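Local coordinates for protein VP5 (Halorubrum pleomorphic virus 6, PDB 6QGL) that probably mediates fusion of the viral envelope with the membrane of its haloarchaeal host cell, serving as a membrane-bound surface protein of a pleomorphic virus, at residues A[26-31]-A[116-121]; A[306-311]-A[448-453]; A[360-365]-A[374-379]. One frame throughout, in Å; residues are numbered along the deposited sequence.

Contact 1: residues A[26-31]-A[116-121]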
loop_
_atom_site.group_PDB
_atom_site.type_symbol
_atom_site.label_atom_id
_atom_site.label_comp_id
_atom_site.label_asym_id
_atom_site.label_seq_id
_atom_site.Cartn_x
_atom_site.Cartn_y
_atom_site.Cartn_z
ATOM N N LEU A 26 -7.957 8.297 6.227
ATOM C CA LEU A 26 -8.562 9.631 6.195
ATOM C C LEU A 26 -9.994 9.683 5.665
ATOM O O LEU A 26 -10.665 10.696 5.870
ATOM C CB LEU A 26 -7.664 10.602 5.396
ATOM C CG LEU A 26 -6.192 10.681 5.827
ATOM C CD1 LEU A 26 -5.347 11.318 4.760
ATOM C CD2 LEU A 26 -6.034 11.417 7.149
ATOM N N ARG A 27 -10.459 8.629 4.970
ATOM C CA ARG A 27 -11.805 8.593 4.373
ATOM C C ARG A 27 -12.341 7.173 4.308
ATOM O O ARG A 27 -11.563 6.231 4.436
ATOM C CB ARG A 27 -11.763 9.133 2.929
ATOM C CG ARG A 27 -11.277 10.557 2.788
ATOM C CD ARG A 27 -10.989 10.957 1.359
ATOM N NE ARG A 27 -9.861 10.224 0.791
ATOM C CZ ARG A 27 -8.585 10.577 0.902
ATOM N NH1 ARG A 27 -8.242 11.661 1.590
ATOM N NH2 ARG A 27 -7.641 9.848 0.329
ATOM N N GLU A 28 -13.657 7.021 4.039
ATOM C CA GLU A 28 -14.283 5.715 3.851
ATOM C C GLU A 28 -13.666 5.125 2.579
ATOM O O GLU A 28 -13.690 5.766 1.523
ATOM C CB GLU A 28 -15.813 5.838 3.733
ATOM C CG GLU A 28 -16.508 4.502 3.510
ATOM C CD GLU A 28 -18.022 4.463 3.624
ATOM O OE1 GLU A 28 -18.649 5.531 3.817
ATOM O OE2 GLU A 28 -18.583 3.348 3.520
ATOM N N PHE A 29 -13.039 3.952 2.716
ATOM C CA PHE A 29 -12.349 3.278 1.623
ATOM C C PHE A 29 -13.137 2.081 1.109
ATOM O O PHE A 29 -13.538 1.216 1.893
ATOM C CB PHE A 29 -10.930 2.872 2.066
ATOM C CG PHE A 29 -10.112 2.126 1.039
ATOM C CD1 PHE A 29 -9.443 2.809 0.030
ATOM C CD2 PHE A 29 -9.993 0.742 1.092
ATOM C CE1 PHE A 29 -8.686 2.119 -0.919
ATOM C CE2 PHE A 29 -9.239 0.051 0.140
ATOM C CZ PHE A 29 -8.591 0.744 -0.860
ATOM N N GLU A 30 -13.349 2.037 -0.213
ATOM C CA GLU A 30 -14.061 0.944 -0.867
ATOM C C GLU A 30 -13.099 -0.188 -1.186
ATOM O O GLU A 30 -12.017 0.054 -1.733
ATOM C CB GLU A 30 -14.805 1.426 -2.119
ATOM C CG GLU A 30 -16.149 2.059 -1.798
ATOM C CD GLU A 30 -17.043 2.392 -2.979
ATOM O OE1 GLU A 30 -17.150 1.561 -3.910
ATOM O OE2 GLU A 30 -17.660 3.482 -2.959
ATOM N N VAL A 31 -13.479 -1.417 -0.805
ATOM C CA VAL A 31 -12.661 -2.616 -1.013
ATOM C C VAL A 31 -12.633 -3.043 -2.486
ATOM O O VAL A 31 -13.589 -2.796 -3.229
ATOM C CB VAL A 31 -13.026 -3.802 -0.066
ATOM C CG1 VAL A 31 -12.948 -3.389 1.399
ATOM C CG2 VAL A 31 -14.396 -4.407 -0.394
ATOM N N ARG A 116 -10.947 1.829 11.520
ATOM C CA ARG A 116 -11.141 0.421 11.872
ATOM C C ARG A 116 -12.026 -0.310 10.881
ATOM O O ARG A 116 -11.646 -1.393 10.439
ATOM C CB ARG A 116 -11.677 0.258 13.294
ATOM C CG ARG A 116 -10.633 0.517 14.351
ATOM C CD ARG A 116 -11.001 -0.152 15.653
ATOM N NE ARG A 116 -10.152 0.342 16.726
ATOM C CZ ARG A 116 -8.999 -0.203 17.098
ATOM N NH1 ARG A 116 -8.555 -1.308 16.504
ATOM N NH2 ARG A 116 -8.287 0.343 18.068
ATOM N N THR A 117 -13.185 0.282 10.513
ATOM C CA THR A 117 -14.126 -0.296 9.545
ATOM C C THR A 117 -13.417 -0.569 8.221
ATOM O O THR A 117 -13.561 -1.670 7.699
ATOM C CB THR A 117 -15.401 0.565 9.402
ATOM O OG1 THR A 117 -16.055 0.635 10.668
ATOM C CG2 THR A 117 -16.383 0.012 8.383
ATOM N N ASN A 118 -12.614 0.396 7.715
ATOM C CA ASN A 118 -11.859 0.235 6.465
ATOM C C ASN A 118 -10.873 -0.920 6.546
ATOM O O ASN A 118 -10.799 -1.727 5.618
ATOM C CB ASN A 118 -11.123 1.519 6.094
ATOM C CG ASN A 118 -12.013 2.660 5.694
ATOM O OD1 ASN A 118 -13.210 2.510 5.408
ATOM N ND2 ASN A 118 -11.436 3.838 5.680
ATOM N N PHE A 119 -10.139 -1.005 7.669
ATOM C CA PHE A 119 -9.154 -2.043 7.938
ATOM C C PHE A 119 -9.809 -3.431 7.997
ATOM O O PHE A 119 -9.364 -4.333 7.284
ATOM C CB PHE A 119 -8.374 -1.716 9.225
ATOM C CG PHE A 119 -7.339 -2.735 9.626
ATOM C CD1 PHE A 119 -6.162 -2.880 8.900
ATOM C CD2 PHE A 119 -7.529 -3.537 10.746
ATOM C CE1 PHE A 119 -5.209 -3.831 9.268
ATOM C CE2 PHE A 119 -6.567 -4.477 11.122
ATOM C CZ PHE A 119 -5.412 -4.614 10.382
ATOM N N TYR A 120 -10.885 -3.591 8.802
ATOM C CA TYR A 120 -11.596 -4.870 8.922
ATOM C C TYR A 120 -12.348 -5.248 7.652
ATOM O O TYR A 120 -12.475 -6.439 7.366
ATOM C CB TYR A 120 -12.534 -4.901 10.138
ATOM C CG TYR A 120 -11.875 -4.602 11.466
ATOM C CD1 TYR A 120 -10.628 -5.132 11.786
ATOM C CD2 TYR A 120 -12.528 -3.838 12.428
ATOM C CE1 TYR A 120 -10.019 -4.858 13.006
ATOM C CE2 TYR A 120 -11.931 -3.562 13.655
ATOM C CZ TYR A 120 -10.679 -4.077 13.940
ATOM O OH TYR A 120 -10.091 -3.805 15.146
ATOM N N LYS A 121 -12.826 -4.245 6.882
ATOM C CA LYS A 121 -13.518 -4.465 5.610
ATOM C C LYS A 121 -12.590 -5.146 4.605
ATOM O O LYS A 121 -13.030 -6.074 3.927
ATOM C CB LYS A 121 -14.070 -3.151 5.031
ATOM C CG LYS A 121 -15.576 -2.986 5.214
ATOM C CD LYS A 121 -16.048 -1.539 5.066
ATOM C CE LYS A 121 -16.137 -1.020 3.648
ATOM N NZ LYS A 121 -16.279 0.460 3.623
#

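Contact 2: residues A[306-311]-A[448-453]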
loop_
_atom_site.group_PDB
_atom_site.type_symbol
_atom_site.label_atom_id
_atom_site.label_comp_id
_atom_site.label_asym_id
_atom_site.label_seq_id
_atom_site.Cartn_x
_atom_site.Cartn_y
_atom_site.Cartn_z
ATOM N N GLU A 306 13.230 17.827 -7.196
ATOM C CA GLU A 306 12.833 16.748 -8.103
ATOM C C GLU A 306 14.055 15.839 -8.261
ATOM O O GLU A 306 15.094 16.277 -8.762
ATOM C CB GLU A 306 12.357 17.303 -9.462
ATOM C CG GLU A 306 11.873 16.246 -10.449
ATOM C CD GLU A 306 10.473 15.686 -10.267
ATOM O OE1 GLU A 306 9.741 16.149 -9.363
ATOM O OE2 GLU A 306 10.105 14.781 -11.049
ATOM N N ALA A 307 13.942 14.595 -7.783
ATOM C CA ALA A 307 15.034 13.629 -7.807
ATOM C C ALA A 307 14.939 12.644 -8.955
ATOM O O ALA A 307 13.884 12.046 -9.171
ATOM C CB ALA A 307 15.084 12.874 -6.489
ATOM N N THR A 308 16.055 12.458 -9.678
ATOM C CA THR A 308 16.165 11.467 -10.746
ATOM C C THR A 308 16.877 10.290 -10.085
ATOM O O THR A 308 18.039 10.401 -9.692
ATOM C CB THR A 308 16.861 12.046 -11.990
ATOM O OG1 THR A 308 16.215 13.262 -12.369
ATOM C CG2 THR A 308 16.844 11.087 -13.166
ATOM N N ILE A 309 16.133 9.205 -9.871
ATOM C CA ILE A 309 16.591 7.996 -9.181
ATOM C C ILE A 309 16.890 6.895 -10.178
ATOM O O ILE A 309 16.283 6.865 -11.245
ATOM C CB ILE A 309 15.480 7.572 -8.158
ATOM C CG1 ILE A 309 15.183 8.683 -7.136
ATOM C CG2 ILE A 309 15.741 6.228 -7.456
ATOM C CD1 ILE A 309 16.346 9.217 -6.383
ATOM N N THR A 310 17.812 5.984 -9.828
ATOM C CA THR A 310 18.115 4.811 -10.633
ATOM C C THR A 310 18.298 3.593 -9.700
ATOM O O THR A 310 19.057 3.642 -8.734
ATOM C CB THR A 310 19.239 5.027 -11.666
ATOM O OG1 THR A 310 19.240 3.922 -12.567
ATOM C CG2 THR A 310 20.613 5.178 -11.070
ATOM N N ILE A 311 17.530 2.530 -9.985
ATOM C CA ILE A 311 17.498 1.276 -9.231
ATOM C C ILE A 311 18.682 0.411 -9.655
ATOM O O ILE A 311 18.823 0.109 -10.838
ATOM C CB ILE A 311 16.119 0.562 -9.413
ATOM C CG1 ILE A 311 14.902 1.545 -9.280
ATOM C CG2 ILE A 311 15.970 -0.660 -8.484
ATOM C CD1 ILE A 311 14.772 2.463 -7.965
ATOM N N THR A 448 20.069 4.836 -6.228
ATOM C CA THR A 448 21.099 5.875 -6.282
ATOM C C THR A 448 20.454 7.166 -6.787
ATOM O O THR A 448 19.726 7.142 -7.784
ATOM C CB THR A 448 22.338 5.444 -7.103
ATOM O OG1 THR A 448 21.995 5.334 -8.474
ATOM C CG2 THR A 448 22.906 4.128 -6.671
ATOM N N VAL A 449 20.693 8.277 -6.074
ATOM C CA VAL A 449 20.158 9.595 -6.425
ATOM C C VAL A 449 21.100 10.200 -7.471
ATOM O O VAL A 449 22.222 10.568 -7.134
ATOM C CB VAL A 449 19.973 10.515 -5.181
ATOM C CG1 VAL A 449 19.334 11.848 -5.564
ATOM C CG2 VAL A 449 19.159 9.823 -4.088
ATOM N N ASP A 450 20.664 10.249 -8.744
ATOM C CA ASP A 450 21.475 10.776 -9.846
ATOM C C ASP A 450 21.637 12.288 -9.754
ATOM O O ASP A 450 22.761 12.776 -9.622
ATOM C CB ASP A 450 20.899 10.367 -11.218
ATOM C CG ASP A 450 20.816 8.872 -11.449
ATOM O OD1 ASP A 450 21.813 8.173 -11.169
ATOM O OD2 ASP A 450 19.762 8.405 -11.933
ATOM N N LYS A 451 20.513 13.024 -9.804
ATOM C CA LYS A 451 20.493 14.482 -9.733
ATOM C C LYS A 451 19.280 15.002 -8.962
ATOM O O LYS A 451 18.239 14.338 -8.915
ATOM C CB LYS A 451 20.577 15.114 -11.145
ATOM C CG LYS A 451 19.394 14.811 -12.069
ATOM C CD LYS A 451 19.527 15.486 -13.425
ATOM C CE LYS A 451 18.341 15.193 -14.310
ATOM N NZ LYS A 451 18.465 15.847 -15.638
ATOM N N LEU A 452 19.424 16.195 -8.359
ATOM C CA LEU A 452 18.370 16.881 -7.617
ATOM C C LEU A 452 18.117 18.233 -8.279
ATOM O O LEU A 452 18.967 19.124 -8.225
ATOM C CB LEU A 452 18.735 17.033 -6.129
ATOM C CG LEU A 452 18.653 15.763 -5.280
ATOM C CD1 LEU A 452 19.497 15.888 -4.032
ATOM C CD2 LEU A 452 17.220 15.441 -4.913
ATOM N N VAL A 453 16.963 18.354 -8.952
ATOM C CA VAL A 453 16.550 19.536 -9.708
ATOM C C VAL A 453 15.604 20.405 -8.877
ATOM O O VAL A 453 14.561 19.915 -8.439
ATOM C CB VAL A 453 15.902 19.118 -11.070
ATOM C CG1 VAL A 453 15.429 20.325 -11.874
ATOM C CG2 VAL A 453 16.854 18.269 -11.907
#

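Contact 3: residues A[360-365]-A[374-379]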
loop_
_atom_site.group_PDB
_atom_site.type_symbol
_atom_site.label_atom_id
_atom_site.label_comp_id
_atom_site.label_asym_id
_atom_site.label_seq_id
_atom_site.Cartn_x
_atom_site.Cartn_y
_atom_site.Cartn_z
ATOM N N TRP A 360 18.070 -2.932 -21.136
ATOM C CA TRP A 360 17.751 -4.354 -21.079
ATOM C C TRP A 360 18.925 -5.157 -21.655
ATOM O O TRP A 360 18.974 -5.420 -22.860
ATOM C CB TRP A 360 16.433 -4.650 -21.816
ATOM C CG TRP A 360 15.964 -6.056 -21.620
ATOM C CD1 TRP A 360 16.212 -7.124 -22.431
ATOM C CD2 TRP A 360 15.241 -6.566 -20.494
ATOM N NE1 TRP A 360 15.662 -8.264 -21.894
ATOM C CE2 TRP A 360 15.054 -7.950 -20.707
ATOM C CE3 TRP A 360 14.716 -5.984 -19.329
ATOM C CZ2 TRP A 360 14.359 -8.760 -19.801
ATOM C CZ3 TRP A 360 14.030 -6.788 -18.432
ATOM C CH2 TRP A 360 13.857 -8.159 -18.671
ATOM N N ASP A 361 19.885 -5.514 -20.787
ATOM C CA ASP A 361 21.094 -6.251 -21.162
ATOM C C ASP A 361 20.894 -7.773 -21.241
ATOM O O ASP A 361 21.719 -8.460 -21.850
ATOM C CB ASP A 361 22.269 -5.895 -20.226
ATOM C CG ASP A 361 22.608 -4.413 -20.130
ATOM O OD1 ASP A 361 22.437 -3.693 -21.140
ATOM O OD2 ASP A 361 23.062 -3.979 -19.051
ATOM N N ALA A 362 19.801 -8.294 -20.642
ATOM C CA ALA A 362 19.477 -9.727 -20.625
ATOM C C ALA A 362 18.747 -10.160 -21.916
ATOM O O ALA A 362 17.582 -10.566 -21.877
ATOM C CB ALA A 362 18.649 -10.057 -19.388
ATOM N N ILE A 363 19.455 -10.072 -23.058
ATOM C CA ILE A 363 18.937 -10.396 -24.391
ATOM C C ILE A 363 19.977 -11.149 -25.242
ATOM O O ILE A 363 21.164 -10.817 -25.203
ATOM C CB ILE A 363 18.390 -9.100 -25.087
ATOM C CG1 ILE A 363 17.598 -9.419 -26.379
ATOM C CG2 ILE A 363 19.493 -8.041 -25.332
ATOM C CD1 ILE A 363 16.645 -8.334 -26.828
ATOM N N ASN A 364 19.522 -12.167 -25.999
ATOM C CA ASN A 364 20.375 -12.944 -26.902
ATOM C C ASN A 364 20.683 -12.116 -28.142
ATOM O O ASN A 364 19.818 -11.369 -28.607
ATOM C CB ASN A 364 19.703 -14.256 -27.309
ATOM C CG ASN A 364 19.739 -15.345 -26.263
ATOM O OD1 ASN A 364 20.225 -15.169 -25.139
ATOM N ND2 ASN A 364 19.221 -16.508 -26.625
ATOM N N SER A 365 21.912 -12.250 -28.671
ATOM C CA SER A 365 22.374 -11.513 -29.847
ATOM C C SER A 365 21.630 -11.913 -31.122
ATOM O O SER A 365 21.153 -11.043 -31.839
ATOM C CB SER A 365 23.882 -11.678 -30.031
ATOM O OG SER A 365 24.381 -10.846 -31.067
ATOM N N ILE A 374 15.040 -13.318 -24.850
ATOM C CA ILE A 374 15.509 -12.603 -23.656
ATOM C C ILE A 374 15.784 -13.620 -22.532
ATOM O O ILE A 374 15.122 -14.658 -22.489
ATOM C CB ILE A 374 14.558 -11.441 -23.245
ATOM C CG1 ILE A 374 13.129 -11.943 -22.920
ATOM C CG2 ILE A 374 14.541 -10.354 -24.332
ATOM C CD1 ILE A 374 12.211 -10.961 -22.198
ATOM N N THR A 375 16.775 -13.348 -21.658
ATOM C CA THR A 375 17.180 -14.284 -20.596
ATOM C C THR A 375 16.632 -13.927 -19.191
ATOM O O THR A 375 17.079 -14.501 -18.192
ATOM C CB THR A 375 18.712 -14.462 -20.581
ATOM O OG1 THR A 375 19.336 -13.226 -20.235
ATOM C CG2 THR A 375 19.263 -14.976 -21.904
ATOM N N SER A 376 15.653 -13.010 -19.119
ATOM C CA SER A 376 15.009 -12.589 -17.869
ATOM C C SER A 376 13.533 -12.282 -18.105
ATOM O O SER A 376 13.139 -12.041 -19.246
ATOM C CB SER A 376 15.720 -11.379 -17.270
ATOM O OG SER A 376 16.904 -11.767 -16.595
ATOM N N GLU A 377 12.712 -12.321 -17.038
ATOM C CA GLU A 377 11.272 -12.064 -17.128
ATOM C C GLU A 377 10.975 -10.594 -17.476
ATOM O O GLU A 377 11.468 -9.698 -16.782
ATOM C CB GLU A 377 10.544 -12.499 -15.838
ATOM C CG GLU A 377 9.021 -12.455 -15.931
ATOM C CD GLU A 377 8.256 -13.547 -15.205
ATOM O OE1 GLU A 377 8.590 -13.845 -14.035
ATOM O OE2 GLU A 377 7.300 -14.091 -15.805
ATOM N N PRO A 378 10.180 -10.336 -18.548
ATOM C CA PRO A 378 9.839 -8.944 -18.888
ATOM C C PRO A 378 8.933 -8.328 -17.822
ATOM O O PRO A 378 8.075 -9.022 -17.266
ATOM C CB PRO A 378 9.136 -9.070 -20.242
ATOM C CG PRO A 378 8.572 -10.438 -20.254
ATOM C CD PRO A 378 9.524 -11.291 -19.468
ATOM N N TYR A 379 9.154 -7.045 -17.510
ATOM C CA TYR A 379 8.405 -6.332 -16.476
ATOM C C TYR A 379 7.005 -5.946 -16.934
ATOM O O TYR A 379 6.833 -5.465 -18.057
ATOM C CB TYR A 379 9.174 -5.090 -15.990
ATOM C CG TYR A 379 10.633 -5.315 -15.643
ATOM C CD1 TYR A 379 11.035 -6.429 -14.909
ATOM C CD2 TYR A 379 11.598 -4.364 -15.959
ATOM C CE1 TYR A 379 12.369 -6.619 -14.550
ATOM C CE2 TYR A 379 12.936 -4.544 -15.609
ATOM C CZ TYR A 379 13.317 -5.671 -14.900
ATOM O OH TYR A 379 14.634 -5.852 -14.548
#

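Contact 1: residues A[26-31]-A[116-121]
The carboxamide of N118 lies against the backbone of R27, E28 and F29 and bonds to it at two points, a bidentate bridge from a side-chain amide to an extended chain. It joins the irregular N-terminal stretch 26-31 to the middle of the long helix 97-140. With CG anti to the carbonyl carbon (chi1 -68°), the amide projects from the helix towards the extended chain. There N118 OD1 accepts F29 N at 3.1 Å in a nearly straight bond (175° at the hydrogen), although the donor stands above the plane of the side-chain carbonyl and not on a lone pair. On the other branch, N118 ND2 donates to R27 O at 2.7 Å along a more bent path, and it has a second acceptor in W24 O. With both branches held, the flip state and rotation of the amide are fixed. F29 CB also packs on N118 CG at 3.8 Å, while the phenyl ring leads away from the helix.

One turn further on, K121 reaches across the same chain. Its bend at chi3 (77°) brings NZ to F29 O at 3.3 Å, a weak hydrogen bond, and the chain meets that of E28 at about a right angle. K121 NZ lies 3.7 Å from E28 OE2, a long salt bridge, so this charge pairing is a lesser part of the contact. The charge of R27 is directed to another helix, where its guanidinium forms a salt bridge with D293; the carbonyl of L26 accepts a bond from R275. Towards the end of the contact the chemistry turns apolar: V31 CG1 rests 3.8 Å from K121 CB, alongside the root of the lysine side chain.

Contact 2: residues A[306-311]-A[448-453]
I309 carries CG1 anti to the carbonyl carbon (chi1 -59°), and its second torsion of -54° brings CD1 over V449, where it meets V449 CG2 at 3.7 Å. This pair belongs to two neighbouring strands of a six-stranded antiparallel sheet, 305-311 and 447-454, whose short segments run at 168° with axes 4.7 Å apart. The pairing is interrupted by a beta bulge: A307 pairs with L452 and I309 with V449, which leaves T308 facing both D450 and K451. The bonds support this register. T308 N donates to K451 O, whereas T308 O accepts a hydrogen bond from D450 N at 2.8 Å, nearly along the C=O axis, and D450 has a helix-like backbone conformation.

On either side of the bulge the antiparallel pairing resumes. T310 and T448 form a hydrogen-bonded pair with reciprocal N-to-O bonds of 3.0 Å (T310 N to T448 O and T448 N to T310 O). At the other end V453 N donates to E306 O at 2.8 Å in a straight bond, while the return bond from E306 N is weak. On the face of I309, V449, A307 and L452 the packing is apolar; A307 CB touches L452 CD2, and F322 of strand 317-324 continues this layer.

The opposite face is more polar and partly open to solvent. The hydroxyl of T310 is hydrogen-bonded to T317 and to the carbonyl of A316 on the far side of its strand. Beside it, the carboxylate of D450 crosses T310 at about a right angle. K451 stretches out fully beyond CG, and its aliphatic part passes alongside T308, with K451 CG 3.5 Å from T308 OG1.

Contact 3: residues A[360-365]-A[374-379]
An inverse gamma turn centred on A362 and the T-shaped aromatic pair of W360 and Y379 organise this junction, in which the loop after strand 357-359 meets the loop after strand 371-374 in the beta-rich C-terminal part of the chain. The single hydrogen bond between the two segments joins main chains: T375 N donates to A362 O at 2.9 Å in a bond of 161° at the hydrogen, with the donor well above the carbonyl plane. I363 and I374 form a lone backbone bridge next to it.

The indole of W360 has the largest share of the contact. With CG anti to the backbone N (chi1 -172°), the ring reaches along the second loop and presents its benzo edge to it. W360 CZ3 lies over one face of Y379, off the ring centre and 3.8 Å from Y379 CE2. The two planes stand at 80° and the six-membered rings are 5.3 Å apart between centroids, which identifies an edge-to-face stack. Two backbone carbonyls also meet the indole rim near its plane: S376 O is 3.5 Å from W360 CZ2, and E377 O is 3.4 Å from W360 CH2. At the pyrrole end I374 approaches obliquely, its CG2 3.4 Å from W360 NE1, and the same methyl touches I363 CG1 at 3.8 Å. A362 CB covers part of one indole face. I384, A427 and F429 of the neighbouring strands pack on W360 too, and F429 also meets Y379 edge-to-face.

Part of the indole's engagement is probably electrostatic, through its weakly electropositive C-H edge, with aliphatic packing round the rest. Such contacts should fix the ring's rotation, while main-chain bonding, to which N364 adds by pairing with T373, ties the loops together.

Overall arrangement
Contact 1 lies at the surface of the helical part, whereas contacts 2 and 3 are partly buried in the beta-rich C-terminal part, on the opposite side of the chain's centre. No two share a helix or strand. Contact 2 is about 35 Å from contact 1 between centres and 25 Å from contact 3, whose segments fall between the two strands of contact 2 in sequence. The chemistry follows the setting: side-chain amide and lysine bonds to a loop backbone in contact 1, a main-chain ladder in contact 2, aromatic packing in contact 3. The N-terminal chain leading to 26-31 connects them, since I14 touches I311 and A12 touches Y379.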